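Local atomic coordinates of telomerase reverse transcriptase (Takifugu rubripes, PDB entry 4LMO), a protein that extends chromosome ends as the catalytic subunit of telomerase, reverse-transcribing a template carried in its RNA component, here represented by its RNA-binding domain. Residues Arg121-Val126 and Phe154-Gly159. Numbering follows the deposited sequence.
Sequences RVYLFV and FFLRSG
Leu156 reaches across from helix 142-158 and sets one methyl, CD1, against the backbone of Tyr123 on helix 119-133. CD1 lies 3.5 Å from Tyr123 CA and 3.9 Å from Tyr123 CB, at the edge of the phenol ring and near its plane, so the ring's faces take no part in meeting it. With its CG anti to the carbonyl carbon (chi1 -68°) and an extended chi2 of 173°, Leu156 projects this methyl straight at the neighbouring helix. Val122 and Val126, one turn apart, flank the landing site: Val122 CG1 and Val126 CG1 each stand 4.4 Å from Leu156 CD1. The Tyr123 side chain, its CG anti to the backbone N, also touches Phe149, Val152 and Arg153 of helix 142-158. The helix segments run nearly antiparallel, at 148°, with axes 9.6 Å apart. Beyond the contact, Val126 also meets Val213 of helix 191-220, while Phe155 packs on Leu209 and Val214, tying both helices to that long helix within the largely helical RNA-binding domain. With no directional bond across it, the join rests on burial of the Leu156 side chain, led by CD1, and is held by van der Waals packing and exclusion of water.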
loop_
_atom_site.group_PDB
_atom_site.type_symbol
_atom_site.label_atom_id
_atom_site.label_comp_id
_atom_site.label_asym_id
_atom_site.label_seq_id
_atom_site.Cartn_x
_atom_site.Cartn_y
_atom_site.Cartn_z
ATOM N N ARG A 121 15.427 -3.334 2.200
ATOM C CA ARG A 121 15.157 -2.037 2.827
ATOM C C ARG A 121 13.731 -1.578 2.546
ATOM O O ARG A 121 13.057 -1.041 3.423
ATOM C CB ARG A 121 16.141 -0.983 2.314
ATOM C CG ARG A 121 17.559 -1.179 2.804
ATOM C CD ARG A 121 17.689 -0.637 4.208
ATOM N NE ARG A 121 18.572 -1.452 5.027
ATOM C CZ ARG A 121 18.794 -1.248 6.320
ATOM N NH1 ARG A 121 18.197 -0.244 6.957
ATOM N NH2 ARG A 121 19.620 -2.054 6.975
ATOM N N VAL A 122 13.286 -1.786 1.309
ATOM C CA VAL A 122 11.913 -1.485 0.912
ATOM C C VAL A 122 10.944 -2.360 1.709
ATOM O O VAL A 122 9.841 -1.922 2.055
ATOM C CB VAL A 122 11.712 -1.650 -0.611
ATOM C CG1 VAL A 122 10.245 -1.506 -0.992
ATOM C CG2 VAL A 122 12.559 -0.635 -1.365
ATOM N N TYR A 123 11.368 -3.583 2.022
ATOM C CA TYR A 123 10.600 -4.439 2.922
ATOM C C TYR A 123 10.478 -3.847 4.331
ATOM O O TYR A 123 9.383 -3.805 4.888
ATOM C CB TYR A 123 11.166 -5.863 2.985
ATOM C CG TYR A 123 10.556 -6.675 4.103
ATOM C CD1 TYR A 123 9.247 -7.153 4.010
ATOM C CD2 TYR A 123 11.273 -6.938 5.270
ATOM C CE1 TYR A 123 8.674 -7.884 5.040
ATOM C CE2 TYR A 123 10.709 -7.665 6.309
ATOM C CZ TYR A 123 9.410 -8.134 6.188
ATOM O OH TYR A 123 8.850 -8.858 7.215
ATOM N N LEU A 124 11.596 -3.406 4.907
ATOM C CA LEU A 124 11.594 -2.879 6.273
ATOM C C LEU A 124 10.647 -1.687 6.419
ATOM O O LEU A 124 9.864 -1.623 7.369
ATOM C CB LEU A 124 13.012 -2.516 6.731
ATOM C CG LEU A 124 14.015 -3.662 6.905
ATOM C CD1 LEU A 124 15.427 -3.114 7.068
ATOM C CD2 LEU A 124 13.644 -4.569 8.072
ATOM N N PHE A 125 10.714 -0.758 5.466
ATOM C CA PHE A 125 9.786 0.371 5.406
ATOM C C PHE A 125 8.330 -0.088 5.322
ATOM O O PHE A 125 7.490 0.347 6.108
ATOM C CB PHE A 125 10.112 1.291 4.225
ATOM C CG PHE A 125 8.994 2.234 3.866
ATOM C CD1 PHE A 125 8.643 3.280 4.718
ATOM C CD2 PHE A 125 8.282 2.070 2.680
ATOM C CE1 PHE A 125 7.609 4.142 4.391
ATOM C CE2 PHE A 125 7.250 2.932 2.348
ATOM C CZ PHE A 125 6.916 3.972 3.202
ATOM N N VAL A 126 8.043 -0.964 4.364
ATOM C CA VAL A 126 6.694 -1.493 4.166
ATOM C C VAL A 126 6.222 -2.292 5.386
ATOM O O VAL A 126 5.043 -2.244 5.749
ATOM C CB VAL A 126 6.607 -2.312 2.854
ATOM C CG1 VAL A 126 5.641 -3.484 2.974
ATOM C CG2 VAL A 126 6.226 -1.404 1.694
ATOM N N PHE A 154 9.137 -12.176 0.498
ATOM C CA PHE A 154 9.359 -12.956 -0.715
ATOM C C PHE A 154 8.926 -12.179 -1.957
ATOM O O PHE A 154 9.646 -12.145 -2.955
ATOM C CB PHE A 154 8.625 -14.304 -0.638
ATOM C CG PHE A 154 8.686 -15.099 -1.913
ATOM C CD1 PHE A 154 9.802 -15.874 -2.214
ATOM C CD2 PHE A 154 7.633 -15.061 -2.822
ATOM C CE1 PHE A 154 9.866 -16.599 -3.392
ATOM C CE2 PHE A 154 7.691 -15.783 -4.004
ATOM C CZ PHE A 154 8.810 -16.552 -4.289
ATOM N N PHE A 155 7.750 -11.560 -1.878
ATOM C CA PHE A 155 7.180 -10.793 -2.982
ATOM C C PHE A 155 8.094 -9.645 -3.417
ATOM O O PHE A 155 8.338 -9.462 -4.611
ATOM C CB PHE A 155 5.791 -10.273 -2.592
ATOM C CG PHE A 155 5.116 -9.463 -3.661
ATOM C CD1 PHE A 155 4.526 -10.082 -4.760
ATOM C CD2 PHE A 155 5.052 -8.079 -3.562
ATOM C CE1 PHE A 155 3.895 -9.332 -5.741
ATOM C CE2 PHE A 155 4.422 -7.325 -4.539
ATOM C CZ PHE A 155 3.842 -7.953 -5.629
ATOM N N LEU A 156 8.600 -8.891 -2.444
ATOM C CA LEU A 156 9.494 -7.763 -2.716
ATOM C C LEU A 156 10.878 -8.212 -3.183
ATOM O O LEU A 156 11.513 -7.536 -3.995
ATOM C CB LEU A 156 9.604 -6.845 -1.492
ATOM C CG LEU A 156 8.337 -6.068 -1.112
ATOM C CD1 LEU A 156 8.528 -5.342 0.209
ATOM C CD2 LEU A 156 7.914 -5.094 -2.207
ATOM N N ARG A 157 11.332 -9.354 -2.670
ATOM C CA ARG A 157 12.608 -9.941 -3.072
ATOM C C ARG A 157 12.562 -10.459 -4.510
ATOM O O ARG A 157 13.518 -10.282 -5.270
ATOM C CB ARG A 157 13.006 -11.055 -2.095
ATOM C CG ARG A 157 13.886 -12.158 -2.666
ATOM C CD ARG A 157 14.248 -13.165 -1.589
ATOM N NE ARG A 157 15.334 -12.670 -0.746
ATOM C CZ ARG A 157 15.472 -12.933 0.550
ATOM N NH1 ARG A 157 14.583 -13.683 1.190
ATOM N NH2 ARG A 157 16.501 -12.430 1.212
ATOM N N SER A 158 11.443 -11.084 -4.874
ATOM C CA SER A 158 11.275 -11.693 -6.196
ATOM C C SER A 158 11.273 -10.671 -7.336
ATOM O O SER A 158 11.732 -10.969 -8.441
ATOM C CB SER A 158 10.005 -12.554 -6.246
ATOM O OG SER A 158 8.829 -11.761 -6.248
ATOM N N GLY A 159 10.757 -9.473 -7.063
ATOM C CA GLY A 159 10.686 -8.409 -8.064
ATOM C C GLY A 159 9.754 -8.753 -9.210
ATOM O O GLY A 159 9.942 -8.290 -10.335
#